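Local coordinates for short chain dehydrogenase (PDB 3H7A), which probably acts as an NAD(P)-dependent oxidoreductase of the short-chain dehydrogenase/reductase family, built on a Rossmann fold, with a substrate that is not established, at residues A21-K25 with L47-I51; T33-R39 with R57-L63; T72-N76 with E124-L128; T140-L146 with K159-R163. Numbering follows the deposited sequence.

Contact 1: residues A21-K25 with L47-I51; sequences AEIAK and LVAEI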
loop_
_atom_site.group_PDB
_atom_site.type_symbol
_atom_site.label_atom_id
_atom_site.label_comp_id
_atom_site.label_asym_id
_atom_site.label_seq_id
_atom_site.Cartn_x
_atom_site.Cartn_y
_atom_site.Cartn_z
ATOM N N ALA B 21 -7.930 -28.826 -6.099
ATOM C CA ALA B 21 -7.561 -30.227 -6.328
ATOM C C ALA B 21 -6.061 -30.441 -6.256
ATOM O O ALA B 21 -5.597 -31.426 -5.675
ATOM C CB ALA B 21 -8.085 -30.691 -7.678
ATOM N N GLU B 22 -5.302 -29.515 -6.844
ATOM C CA GLU B 22 -3.841 -29.570 -6.795
ATOM C C GLU B 22 -3.297 -29.350 -5.396
ATOM O O GLU B 22 -2.301 -29.960 -5.016
ATOM C CB GLU B 22 -3.207 -28.566 -7.755
ATOM C CG GLU B 22 -3.316 -28.950 -9.219
ATOM C CD GLU B 22 -2.689 -30.294 -9.540
ATOM O OE1 GLU B 22 -1.598 -30.616 -9.007
ATOM O OE2 GLU B 22 -3.298 -31.022 -10.344
ATOM N N ILE B 23 -3.949 -28.480 -4.629
ATOM C CA ILE B 23 -3.564 -28.274 -3.234
ATOM C C ILE B 23 -3.740 -29.583 -2.459
ATOM O O ILE B 23 -2.847 -29.991 -1.717
ATOM C CB ILE B 23 -4.373 -27.132 -2.567
ATOM C CG1 ILE B 23 -4.020 -25.775 -3.189
ATOM C CG2 ILE B 23 -4.099 -27.099 -1.093
ATOM C CD1 ILE B 23 -4.999 -24.659 -2.820
ATOM N N ALA B 24 -4.880 -30.243 -2.669
ATOM C CA ALA B 24 -5.192 -31.511 -2.013
ATOM C C ALA B 24 -4.165 -32.573 -2.408
ATOM O O ALA B 24 -3.604 -33.227 -1.532
ATOM C CB ALA B 24 -6.613 -31.956 -2.355
ATOM N N LYS B 25 -3.889 -32.693 -3.712
ATOM C CA LYS B 25 -2.851 -33.601 -4.237
ATOM C C LYS B 25 -1.498 -33.377 -3.569
ATOM O O LYS B 25 -0.840 -34.336 -3.191
ATOM C CB LYS B 25 -2.685 -33.471 -5.767
ATOM C CG LYS B 25 -3.818 -34.048 -6.631
ATOM C CD LYS B 25 -3.451 -33.987 -8.136
ATOM C CE LYS B 25 -4.692 -33.844 -9.011
ATOM N NZ LYS B 25 -4.429 -33.924 -10.489
ATOM N N LEU B 47 -10.803 -37.086 -7.877
ATOM C CA LEU B 47 -9.687 -36.625 -7.039
ATOM C C LEU B 47 -9.285 -37.667 -5.998
ATOM O O LEU B 47 -8.093 -37.936 -5.810
ATOM C CB LEU B 47 -10.013 -35.281 -6.363
ATOM C CG LEU B 47 -8.956 -34.655 -5.434
ATOM C CD1 LEU B 47 -7.637 -34.400 -6.158
ATOM C CD2 LEU B 47 -9.478 -33.381 -4.764
ATOM N N VAL B 48 -10.279 -38.250 -5.333
ATOM C CA VAL B 48 -10.039 -39.286 -4.331
ATOM C C VAL B 48 -9.356 -40.497 -4.964
ATOM O O VAL B 48 -8.358 -40.978 -4.440
ATOM C CB VAL B 48 -11.339 -39.690 -3.608
ATOM C CG1 VAL B 48 -11.097 -40.833 -2.645
ATOM C CG2 VAL B 48 -11.903 -38.504 -2.855
ATOM N N ALA B 49 -9.875 -40.942 -6.110
ATOM C CA ALA B 49 -9.304 -42.067 -6.859
ATOM C C ALA B 49 -7.841 -41.831 -7.220
ATOM O O ALA B 49 -7.010 -42.701 -7.000
ATOM C CB ALA B 49 -10.122 -42.344 -8.109
ATOM N N GLU B 50 -7.545 -40.644 -7.744
ATOM C CA GLU B 50 -6.194 -40.248 -8.128
ATOM C C GLU B 50 -5.234 -40.152 -6.943
ATOM O O GLU B 50 -4.090 -40.586 -7.036
ATOM C CB GLU B 50 -6.241 -38.906 -8.859
ATOM C CG GLU B 50 -4.944 -38.509 -9.544
ATOM C CD GLU B 50 -5.058 -37.216 -10.341
ATOM O OE1 GLU B 50 -6.164 -36.621 -10.392
ATOM O OE2 GLU B 50 -4.028 -36.795 -10.917
ATOM N N ILE B 51 -5.695 -39.567 -5.842
ATOM C CA ILE B 51 -4.869 -39.432 -4.642
ATOM C C ILE B 51 -4.592 -40.805 -3.998
ATOM O O ILE B 51 -3.446 -41.113 -3.655
ATOM C CB ILE B 51 -5.485 -38.417 -3.633
ATOM C CG1 ILE B 51 -5.302 -36.976 -4.141
ATOM C CG2 ILE B 51 -4.884 -38.588 -2.240
ATOM C CD1 ILE B 51 -5.871 -35.898 -3.201
#
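Lys25 supplies the charge that both helices use. Its NZ donates to Glu50 OE2 at 2.9 Å and, weakly, to Glu50 OE1 at 3.2 Å. It also donates to Glu22 OE2 at 3.1 Å, one turn back on its own helix. The result is a three-residue salt-bridge network over the seam. The backbone looks after itself: Lys25 N bonds to Ala21 O at 2.9 Å, and Ile51 N to Leu47 O at 2.9 Å. Below the charges the contact is apolar. Leu47 CD1 and CD2 each lie 4.0 Å from a methyl, Ala21 CB and Ala24 CB respectively. Ile51 CD1 is 4.1 Å from Ala24 CB, and Lys25 CG is 3.9 Å from Leu47 CD1. The helix axes run 29° apart and 10.7 Å from each other. These are neighbouring helices on one face of a Rossmann sheet, and Ile51 continues down to Ile58 on a strand. Lys25-Glu50 is the ionic tie between helices; Glu22 is an intrahelical second partner. Small alanines admit larger aliphatic side chains beneath.

Contact 2: residues T33-R39 with R57-L63; sequences TVFAGRR and RIVARSL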
loop_
_atom_site.group_PDB
_atom_site.type_symbol
_atom_site.label_atom_id
_atom_site.label_comp_id
_atom_site.label_asym_id
_atom_site.label_seq_id
_atom_site.Cartn_x
_atom_site.Cartn_y
_atom_site.Cartn_z
ATOM N N THR B 33 -3.480 -36.446 5.807
ATOM C CA THR B 33 -4.812 -36.819 5.351
ATOM C C THR B 33 -5.541 -35.540 4.971
ATOM O O THR B 33 -5.678 -34.640 5.776
ATOM C CB THR B 33 -5.634 -37.587 6.404
ATOM O OG1 THR B 33 -4.982 -38.826 6.714
ATOM C CG2 THR B 33 -7.042 -37.882 5.887
ATOM N N VAL B 34 -6.011 -35.462 3.740
ATOM C CA VAL B 34 -6.715 -34.271 3.308
ATOM C C VAL B 34 -8.216 -34.462 3.474
ATOM O O VAL B 34 -8.770 -35.465 3.058
ATOM C CB VAL B 34 -6.316 -33.876 1.861
ATOM C CG1 VAL B 34 -7.189 -32.718 1.334
ATOM C CG2 VAL B 34 -4.825 -33.507 1.811
ATOM N N PHE B 35 -8.844 -33.512 4.150
ATOM C CA PHE B 35 -10.282 -33.359 4.153
ATOM C C PHE B 35 -10.614 -32.353 3.076
ATOM O O PHE B 35 -10.262 -31.182 3.176
ATOM C CB PHE B 35 -10.781 -32.918 5.543
ATOM C CG PHE B 35 -11.070 -34.079 6.455
ATOM C CD1 PHE B 35 -10.041 -34.939 6.860
ATOM C CD2 PHE B 35 -12.377 -34.362 6.854
ATOM C CE1 PHE B 35 -10.300 -36.046 7.661
ATOM C CE2 PHE B 35 -12.651 -35.466 7.670
ATOM C CZ PHE B 35 -11.608 -36.303 8.074
ATOM N N ALA B 36 -11.264 -32.832 2.028
ATOM C CA ALA B 36 -11.535 -32.026 0.868
ATOM C C ALA B 36 -13.017 -31.747 0.827
ATOM O O ALA B 36 -13.829 -32.667 0.912
ATOM C CB ALA B 36 -11.090 -32.773 -0.384
ATOM N N GLY B 37 -13.380 -30.475 0.712
ATOM C CA GLY B 37 -14.779 -30.090 0.613
ATOM C C GLY B 37 -15.087 -29.284 -0.635
ATOM O O GLY B 37 -14.312 -28.415 -1.027
ATOM N N ARG B 38 -16.201 -29.612 -1.284
ATOM C CA ARG B 38 -16.781 -28.782 -2.343
ATOM C C ARG B 38 -18.296 -28.916 -2.223
ATOM O O ARG B 38 -18.762 -29.794 -1.502
ATOM C CB ARG B 38 -16.269 -29.201 -3.727
ATOM C CG ARG B 38 -16.799 -30.525 -4.230
ATOM C CD ARG B 38 -16.258 -30.864 -5.602
ATOM N NE ARG B 38 -16.841 -30.050 -6.664
ATOM C CZ ARG B 38 -16.427 -30.066 -7.930
ATOM N NH1 ARG B 38 -15.414 -30.840 -8.304
ATOM N NH2 ARG B 38 -17.022 -29.302 -8.823
ATOM N N ARG B 39 -19.063 -28.043 -2.881
ATOM C CA ARG B 39 -20.530 -28.088 -2.767
ATOM C C ARG B 39 -21.108 -29.461 -3.075
ATOM O O ARG B 39 -21.882 -29.981 -2.287
ATOM C CB ARG B 39 -21.232 -26.996 -3.591
ATOM C CG ARG B 39 -21.489 -25.720 -2.797
ATOM C CD ARG B 39 -22.850 -25.114 -3.119
ATOM N NE ARG B 39 -22.818 -24.213 -4.274
ATOM C CZ ARG B 39 -22.594 -22.901 -4.209
ATOM N NH1 ARG B 39 -22.596 -22.171 -5.318
ATOM N NH2 ARG B 39 -22.364 -22.309 -3.038
ATOM N N ARG B 57 -3.900 -40.352 1.405
ATOM C CA ARG B 57 -5.128 -40.470 2.185
ATOM C C ARG B 57 -5.982 -39.208 2.071
ATOM O O ARG B 57 -5.472 -38.101 2.231
ATOM C CB ARG B 57 -4.802 -40.760 3.649
ATOM C CG ARG B 57 -3.989 -42.041 3.855
ATOM C CD ARG B 57 -3.336 -42.075 5.213
ATOM N NE ARG B 57 -2.391 -40.976 5.378
ATOM C CZ ARG B 57 -2.133 -40.371 6.532
ATOM N NH1 ARG B 57 -1.263 -39.380 6.567
ATOM N NH2 ARG B 57 -2.732 -40.752 7.652
ATOM N N ILE B 58 -7.270 -39.385 1.776
ATOM C CA ILE B 58 -8.203 -38.270 1.586
ATOM C C ILE B 58 -9.622 -38.659 1.999
ATOM O O ILE B 58 -10.062 -39.771 1.717
ATOM C CB ILE B 58 -8.171 -37.707 0.115
ATOM C CG1 ILE B 58 -9.185 -36.564 -0.079
ATOM C CG2 ILE B 58 -8.373 -38.822 -0.921
ATOM C CD1 ILE B 58 -9.235 -35.982 -1.488
ATOM N N VAL B 59 -10.302 -37.748 2.703
ATOM C CA VAL B 59 -11.722 -37.849 3.015
ATOM C C VAL B 59 -12.446 -36.750 2.257
ATOM O O VAL B 59 -12.147 -35.574 2.436
ATOM C CB VAL B 59 -11.982 -37.694 4.524
ATOM C CG1 VAL B 59 -13.460 -37.779 4.842
ATOM C CG2 VAL B 59 -11.211 -38.749 5.305
ATOM N N ALA B 60 -13.380 -37.143 1.394
ATOM C CA ALA B 60 -14.185 -36.205 0.605
ATOM C C ALA B 60 -15.536 -35.944 1.265
ATOM O O ALA B 60 -16.222 -36.882 1.668
ATOM C CB ALA B 60 -14.389 -36.750 -0.789
ATOM N N ARG B 61 -15.910 -34.671 1.395
ATOM C CA ARG B 61 -17.223 -34.300 1.916
ATOM C C ARG B 61 -17.905 -33.268 1.025
ATOM O O ARG B 61 -17.235 -32.519 0.313
ATOM C CB ARG B 61 -17.127 -33.765 3.349
ATOM C CG ARG B 61 -16.743 -34.814 4.392
ATOM C CD ARG B 61 -16.402 -34.166 5.736
ATOM N NE ARG B 61 -17.529 -33.447 6.345
ATOM C CZ ARG B 61 -18.202 -33.846 7.427
ATOM N NH1 ARG B 61 -17.882 -34.978 8.052
ATOM N NH2 ARG B 61 -19.204 -33.108 7.893
ATOM N N SER B 62 -19.239 -33.255 1.061
ATOM C CA SER B 62 -20.031 -32.179 0.485
ATOM C C SER B 62 -20.043 -31.085 1.519
ATOM O O SER B 62 -20.259 -31.357 2.700
ATOM C CB SER B 62 -21.465 -32.629 0.229
ATOM O OG SER B 62 -21.562 -33.373 -0.967
ATOM N N LEU B 63 -19.791 -29.853 1.092
ATOM C CA LEU B 63 -19.684 -28.738 2.026
ATOM C C LEU B 63 -20.094 -27.451 1.351
ATOM O O LEU B 63 -19.531 -27.063 0.327
ATOM C CB LEU B 63 -18.251 -28.611 2.577
ATOM C CG LEU B 63 -17.884 -27.327 3.336
ATOM C CD1 LEU B 63 -18.558 -27.285 4.696
ATOM C CD2 LEU B 63 -16.352 -27.127 3.459
#
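Thr33 opens the pairing beside Arg57. Its OG1 lies over one face of the guanidinium, 3.1 Å from Arg57 NH2, but at a poor angle for a hydrogen bond. Arg57 NH1 bonds to Arg6 O, and NH2 also has its hydrogen bond outside the two segments. Val34 starts the regular parallel pattern. Val34 N donates to Arg57 O at 3.1 Å, and Val34 O accepts from Val59 N at 2.8 Å. Phe35 turns its ring to the opposite face of the sheet from Val34. Val59 CB sits 3.8 Å from the ring centroid, almost on the normal, a CH-pi contact. His81 meets the same ring edge-to-face. Ala36 N bonds to Val59 O and Ala36 O to Arg61 N, both at 2.9 Å, while Ala36 CB touches Ile58 CD1 at 3.9 Å. This is the strand pair of a beta-alpha-beta unit in the Rossmann fold, with helix 45-53 as the crossover. Strand 57-62 is outermost within the chain, and strand 33-38 also pairs with strand 9-13. Gly37 leaves space for Leu63: an ideal CB would be 2.9 Å from Leu63 CD2, a clash. Arg38 N reaches Arg61 O weakly at 3.5 Å, but Arg38 O holds Leu63 N firmly at 2.8 Å. Arg39, poorly ordered, leaves the strand, and its CA lies 3.4 Å from Leu63 O.

Contact 3: residues T72-N76 with E124-L128; sequences TAFLN and ESARL
Two helices lie side by side on one face of the Rossmann sheet here. Residues 72-76 belong to helix 68-81 and residues 124-128 to helix 104-132. Both segments are regular alpha helix. Their axes approach to 10.0 Å and run in nearly the same direction, with a signed crossing angle of -30°. Thr72 faces Glu124 (CA to CA 6.3 Å), Leu75 faces Ser125 (6.7 Å) and Asn76 faces Leu128 (7.6 Å). The apolar part centres on Leu75 and Leu128, both mt rotamers. Leu75 CB is 3.7 Å from Leu128 CD1, which also lies 3.4 Å from Leu75 O. Leu75 CD1 is 3.7 Å from Glu124 CB and 3.5 Å from Ser125 OG. That hydroxyl is hydrogen-bonded to Thr87 on strand 84-89. Beneath the pair, Leu75 and Leu128 both rest on Leu84. Ala126 and Arg127 also pack on Leu100 of the second subunit. The polar part gathers at Arg127 (chi1 and chi2 t, chi3 p). Glu124, with chi1 and chi2 m, puts OE1 2.8 Å from Arg127 NE and 2.7 Å from Arg127 NH2, an intrahelical salt bridge. Between the helices, Arg127 NH2 donates almost linearly to Asn76 OD1 at 2.9 Å.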
loop_
_atom_site.group_PDB
_atom_site.type_symbol
_atom_site.label_atom_id
_atom_site.label_comp_id
_atom_site.label_asym_id
_atom_site.label_seq_id
_atom_site.Cartn_x
_atom_site.Cartn_y
_atom_site.Cartn_z
ATOM N N THR B 72 -18.095 -25.689 10.595
ATOM C CA THR B 72 -17.715 -26.136 11.926
ATOM C C THR B 72 -17.673 -27.672 12.002
ATOM O O THR B 72 -16.745 -28.245 12.579
ATOM C CB THR B 72 -18.662 -25.514 12.965
ATOM O OG1 THR B 72 -18.744 -24.106 12.715
ATOM C CG2 THR B 72 -18.175 -25.729 14.398
ATOM N N ALA B 73 -18.651 -28.334 11.390
ATOM C CA ALA B 73 -18.729 -29.790 11.432
ATOM C C ALA B 73 -17.642 -30.419 10.586
ATOM O O ALA B 73 -17.088 -31.439 10.971
ATOM C CB ALA B 73 -20.113 -30.289 10.992
ATOM N N PHE B 74 -17.344 -29.802 9.445
ATOM C CA PHE B 74 -16.232 -30.222 8.576
ATOM C C PHE B 74 -14.858 -30.171 9.292
ATOM O O PHE B 74 -14.051 -31.109 9.197
ATOM C CB PHE B 74 -16.251 -29.352 7.306
ATOM C CG PHE B 74 -15.169 -29.665 6.298
ATOM C CD1 PHE B 74 -15.362 -30.653 5.327
ATOM C CD2 PHE B 74 -13.980 -28.927 6.273
ATOM C CE1 PHE B 74 -14.381 -30.914 4.381
ATOM C CE2 PHE B 74 -12.991 -29.192 5.334
ATOM C CZ PHE B 74 -13.193 -30.182 4.382
ATOM N N LEU B 75 -14.610 -29.082 10.020
ATOM C CA LEU B 75 -13.342 -28.882 10.710
ATOM C C LEU B 75 -13.214 -29.734 11.958
ATOM O O LEU B 75 -12.148 -30.302 12.209
ATOM C CB LEU B 75 -13.135 -27.397 11.036
ATOM C CG LEU B 75 -12.952 -26.493 9.809
ATOM C CD1 LEU B 75 -12.964 -25.028 10.182
ATOM C CD2 LEU B 75 -11.684 -26.849 9.075
ATOM N N ASN B 76 -14.295 -29.816 12.737
ATOM C CA ASN B 76 -14.366 -30.723 13.879
ATOM C C ASN B 76 -14.128 -32.178 13.461
ATOM O O ASN B 76 -13.392 -32.900 14.135
ATOM C CB ASN B 76 -15.720 -30.613 14.573
ATOM C CG ASN B 76 -15.829 -29.398 15.464
ATOM O OD1 ASN B 76 -14.831 -28.761 15.803
ATOM N ND2 ASN B 76 -17.058 -29.066 15.857
ATOM N N GLU B 124 -12.808 -21.167 13.525
ATOM C CA GLU B 124 -12.942 -22.551 13.960
ATOM C C GLU B 124 -11.649 -23.349 13.826
ATOM O O GLU B 124 -11.371 -24.181 14.679
ATOM C CB GLU B 124 -14.126 -23.244 13.264
ATOM C CG GLU B 124 -15.489 -22.618 13.609
ATOM C CD GLU B 124 -15.724 -22.448 15.121
ATOM O OE1 GLU B 124 -15.637 -23.452 15.870
ATOM O OE2 GLU B 124 -15.997 -21.306 15.558
ATOM N N SER B 125 -10.865 -23.095 12.772
ATOM C CA SER B 125 -9.532 -23.680 12.661
ATOM C C SER B 125 -8.615 -23.247 13.804
ATOM O O SER B 125 -7.921 -24.069 14.372
ATOM C CB SER B 125 -8.896 -23.324 11.328
ATOM O OG SER B 125 -9.602 -23.954 10.277
ATOM N N ALA B 126 -8.634 -21.956 14.138
ATOM C CA ALA B 126 -7.878 -21.419 15.258
ATOM C C ALA B 126 -8.261 -22.087 16.583
ATOM O O ALA B 126 -7.390 -22.416 17.372
ATOM C CB ALA B 126 -8.094 -19.920 15.353
ATOM N N ARG B 127 -9.561 -22.268 16.828
ATOM C CA ARG B 127 -10.032 -22.933 18.038
ATOM C C ARG B 127 -9.415 -24.322 18.145
ATOM O O ARG B 127 -8.820 -24.659 19.166
ATOM C CB ARG B 127 -11.557 -23.019 18.070
ATOM C CG ARG B 127 -12.110 -23.626 19.357
ATOM C CD ARG B 127 -13.637 -23.815 19.339
ATOM N NE ARG B 127 -14.135 -24.331 18.063
ATOM C CZ ARG B 127 -14.209 -25.620 17.717
ATOM N NH1 ARG B 127 -13.825 -26.588 18.549
ATOM N NH2 ARG B 127 -14.673 -25.942 16.517
ATOM N N LEU B 128 -9.514 -25.099 17.070
ATOM C CA LEU B 128 -8.966 -26.458 17.058
ATOM C C LEU B 128 -7.444 -26.501 17.172
ATOM O O LEU B 128 -6.908 -27.297 17.954
ATOM C CB LEU B 128 -9.431 -27.211 15.812
ATOM C CG LEU B 128 -10.944 -27.371 15.687
ATOM C CD1 LEU B 128 -11.327 -27.705 14.270
ATOM C CD2 LEU B 128 -11.489 -28.408 16.645
#

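Contact 4: residues T140-L146 with K159-R163; sequences TGATASL and KFGLR
Strand 135-142 leads into a 3-10 turn at 143-145 and meets helix 153-173, which follows it in a beta-alpha-beta unit of the Rossmann fold. Strand 140-142 and helix 159-163 have axes 8.7 Å apart at 134°. Ser145 and Lys159 are the nearest residues, CA to CA 4.5 Å. Ser145 OG accepts from Ala142 N at 2.9 Å, bracing the turn. The CA-to-CB bond of Lys159 is directed toward residues 140-146; chi1 to chi3 are m and chi4 t. Its NZ donates to Thr140 O at 2.9 Å, and its CB lies 3.5 Å from Ser145 OG. A water bridges Lys159 O (2.8 Å) and Ser145 OG (2.7 Å). Phe160, with chi1 -91°, sets its ring against the turn carbonyls. Ser145 O lies over one face, 3.3 Å from Phe160 CD1, and Ala144 O at the edge, 3.1 Å from the same atom. Gly161 O bonds to Ser157 OG of the second subunit. Leu162 CD2 reaches Thr140 O at 4.0 Å. Arg163 extends (chi1 to chi3 t), with NE 3.5 Å from Leu146 CD2 and in a salt bridge with Glu237. A second water joins Arg163 NH1 (3.1 Å) to Ser145 O (2.8 Å). Lys159 probably occupies the lysine position of the family's YxxxK motif, but phenylalanine replaces the tyrosine, so no catalytic role is assigned. Its hydrogen bond to Thr140 O holds the ammonium beside the strand.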
loop_
_atom_site.group_PDB
_atom_site.type_symbol
_atom_site.label_atom_id
_atom_site.label_comp_id
_atom_site.label_asym_id
_atom_site.label_seq_id
_atom_site.Cartn_x
_atom_site.Cartn_y
_atom_site.Cartn_z
ATOM N N THR B 140 -6.736 -17.966 0.275
ATOM C CA THR B 140 -6.472 -17.603 -1.120
ATOM C C THR B 140 -7.092 -16.261 -1.469
ATOM O O THR B 140 -8.314 -16.125 -1.465
ATOM C CB THR B 140 -7.003 -18.651 -2.110
ATOM O OG1 THR B 140 -6.446 -19.936 -1.802
ATOM C CG2 THR B 140 -6.607 -18.286 -3.521
ATOM N N GLY B 141 -6.240 -15.294 -1.807
ATOM C CA GLY B 141 -6.674 -13.955 -2.215
ATOM C C GLY B 141 -6.575 -13.754 -3.711
ATOM O O GLY B 141 -6.191 -14.663 -4.436
ATOM N N ALA B 142 -6.923 -12.556 -4.174
ATOM C CA ALA B 142 -6.918 -12.240 -5.606
ATOM C C ALA B 142 -6.435 -10.813 -5.710
ATOM O O ALA B 142 -6.252 -10.165 -4.679
ATOM C CB ALA B 142 -8.345 -12.344 -6.162
ATOM N N THR B 143 -6.271 -10.284 -6.924
ATOM C CA THR B 143 -5.955 -8.859 -7.058
ATOM C C THR B 143 -7.099 -8.006 -6.511
ATOM O O THR B 143 -6.863 -6.896 -6.006
ATOM C CB THR B 143 -5.677 -8.432 -8.499
ATOM O OG1 THR B 143 -6.794 -8.768 -9.313
ATOM C CG2 THR B 143 -4.447 -9.116 -9.032
ATOM N N ALA B 144 -8.327 -8.533 -6.593
ATOM C CA ALA B 144 -9.490 -7.858 -6.026
ATOM C C ALA B 144 -9.405 -7.803 -4.493
ATOM O O ALA B 144 -10.164 -7.074 -3.882
ATOM C CB ALA B 144 -10.788 -8.508 -6.482
ATOM N N SER B 145 -8.451 -8.530 -3.887
ATOM C CA SER B 145 -8.127 -8.336 -2.458
ATOM C C SER B 145 -7.424 -7.025 -2.154
ATOM O O SER B 145 -7.432 -6.567 -1.001
ATOM C CB SER B 145 -7.259 -9.473 -1.917
ATOM O OG SER B 145 -7.866 -10.707 -2.205
ATOM N N LEU B 146 -6.821 -6.429 -3.184
ATOM C CA LEU B 146 -5.927 -5.286 -3.021
ATOM C C LEU B 146 -6.466 -3.979 -3.604
ATOM O O LEU B 146 -6.241 -2.915 -3.030
ATOM C CB LEU B 146 -4.550 -5.588 -3.615
ATOM C CG LEU B 146 -3.802 -6.816 -3.091
ATOM C CD1 LEU B 146 -2.555 -7.038 -3.913
ATOM C CD2 LEU B 146 -3.460 -6.629 -1.631
ATOM N N LYS B 159 -13.388 -9.821 -0.959
ATOM C CA LYS B 159 -11.939 -10.145 -0.925
ATOM C C LYS B 159 -11.113 -9.252 0.030
ATOM O O LYS B 159 -10.262 -9.757 0.769
ATOM C CB LYS B 159 -11.308 -10.196 -2.331
ATOM C CG LYS B 159 -11.956 -11.191 -3.289
ATOM C CD LYS B 159 -11.916 -12.654 -2.811
ATOM C CE LYS B 159 -10.527 -13.168 -2.636
ATOM N NZ LYS B 159 -10.555 -14.645 -2.420
ATOM N N PHE B 160 -11.400 -7.951 0.029
ATOM C CA PHE B 160 -10.819 -7.002 0.986
ATOM C C PHE B 160 -11.195 -7.457 2.388
ATOM O O PHE B 160 -10.347 -7.515 3.278
ATOM C CB PHE B 160 -11.399 -5.611 0.776
ATOM C CG PHE B 160 -10.624 -4.736 -0.172
ATOM C CD1 PHE B 160 -10.394 -5.122 -1.495
ATOM C CD2 PHE B 160 -10.241 -3.457 0.224
ATOM C CE1 PHE B 160 -9.735 -4.258 -2.365
ATOM C CE2 PHE B 160 -9.584 -2.618 -0.630
ATOM C CZ PHE B 160 -9.355 -3.008 -1.940
ATOM N N GLY B 161 -12.471 -7.800 2.562
ATOM C CA GLY B 161 -12.993 -8.277 3.848
ATOM C C GLY B 161 -12.245 -9.504 4.336
ATOM O O GLY B 161 -11.872 -9.581 5.508
ATOM N N LEU B 162 -12.005 -10.463 3.435
ATOM C CA LEU B 162 -11.205 -11.654 3.785
ATOM C C LEU B 162 -9.749 -11.295 4.196
ATOM O O LEU B 162 -9.180 -11.865 5.151
ATOM C CB LEU B 162 -11.201 -12.670 2.614
ATOM C CG LEU B 162 -10.546 -14.018 2.962
ATOM C CD1 LEU B 162 -11.390 -14.752 3.978
ATOM C CD2 LEU B 162 -10.328 -14.879 1.710
ATOM N N ARG B 163 -9.148 -10.355 3.468
ATOM C CA ARG B 163 -7.786 -9.901 3.751
ATOM C C ARG B 163 -7.696 -9.309 5.157
ATOM O O ARG B 163 -6.787 -9.642 5.917
ATOM C CB ARG B 163 -7.347 -8.872 2.701
ATOM C CG ARG B 163 -5.910 -8.438 2.843
ATOM C CD ARG B 163 -5.535 -7.522 1.700
ATOM N NE ARG B 163 -4.106 -7.235 1.759
ATOM C CZ ARG B 163 -3.594 -6.037 2.005
ATOM N NH1 ARG B 163 -4.392 -4.996 2.214
ATOM N NH2 ARG B 163 -2.277 -5.884 2.032
HETATM O O HOH W 1 -8.696 -11.906 0.035
HETATM O O HOH W 2 -7.106 -4.455 0.853
#

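In the fold
Contact 4 is buried, while contacts 1, 2 and 3 are partly buried. Contact 2 is backbone pairing within the sheet; contacts 1 and 3 are helix pairs packed against it. Contact 1 touches contact 2 through Ala24, Val48 and Ile51, on the face carrying Val34 and Ile58. Contact 3 meets contact 2 on the other face, where Phe74 packs on the backbone of residues 35-37 and on Arg61. Contact 4 reaches the same sheet, about 24 Å from contact 2 between centres, and joins a strand to a helix with bridging waters. Contact 1 closes with an interhelical salt bridge, contact 3 with an arginine-asparagine hydrogen bond. Only contacts 3 and 4 touch the second subunit.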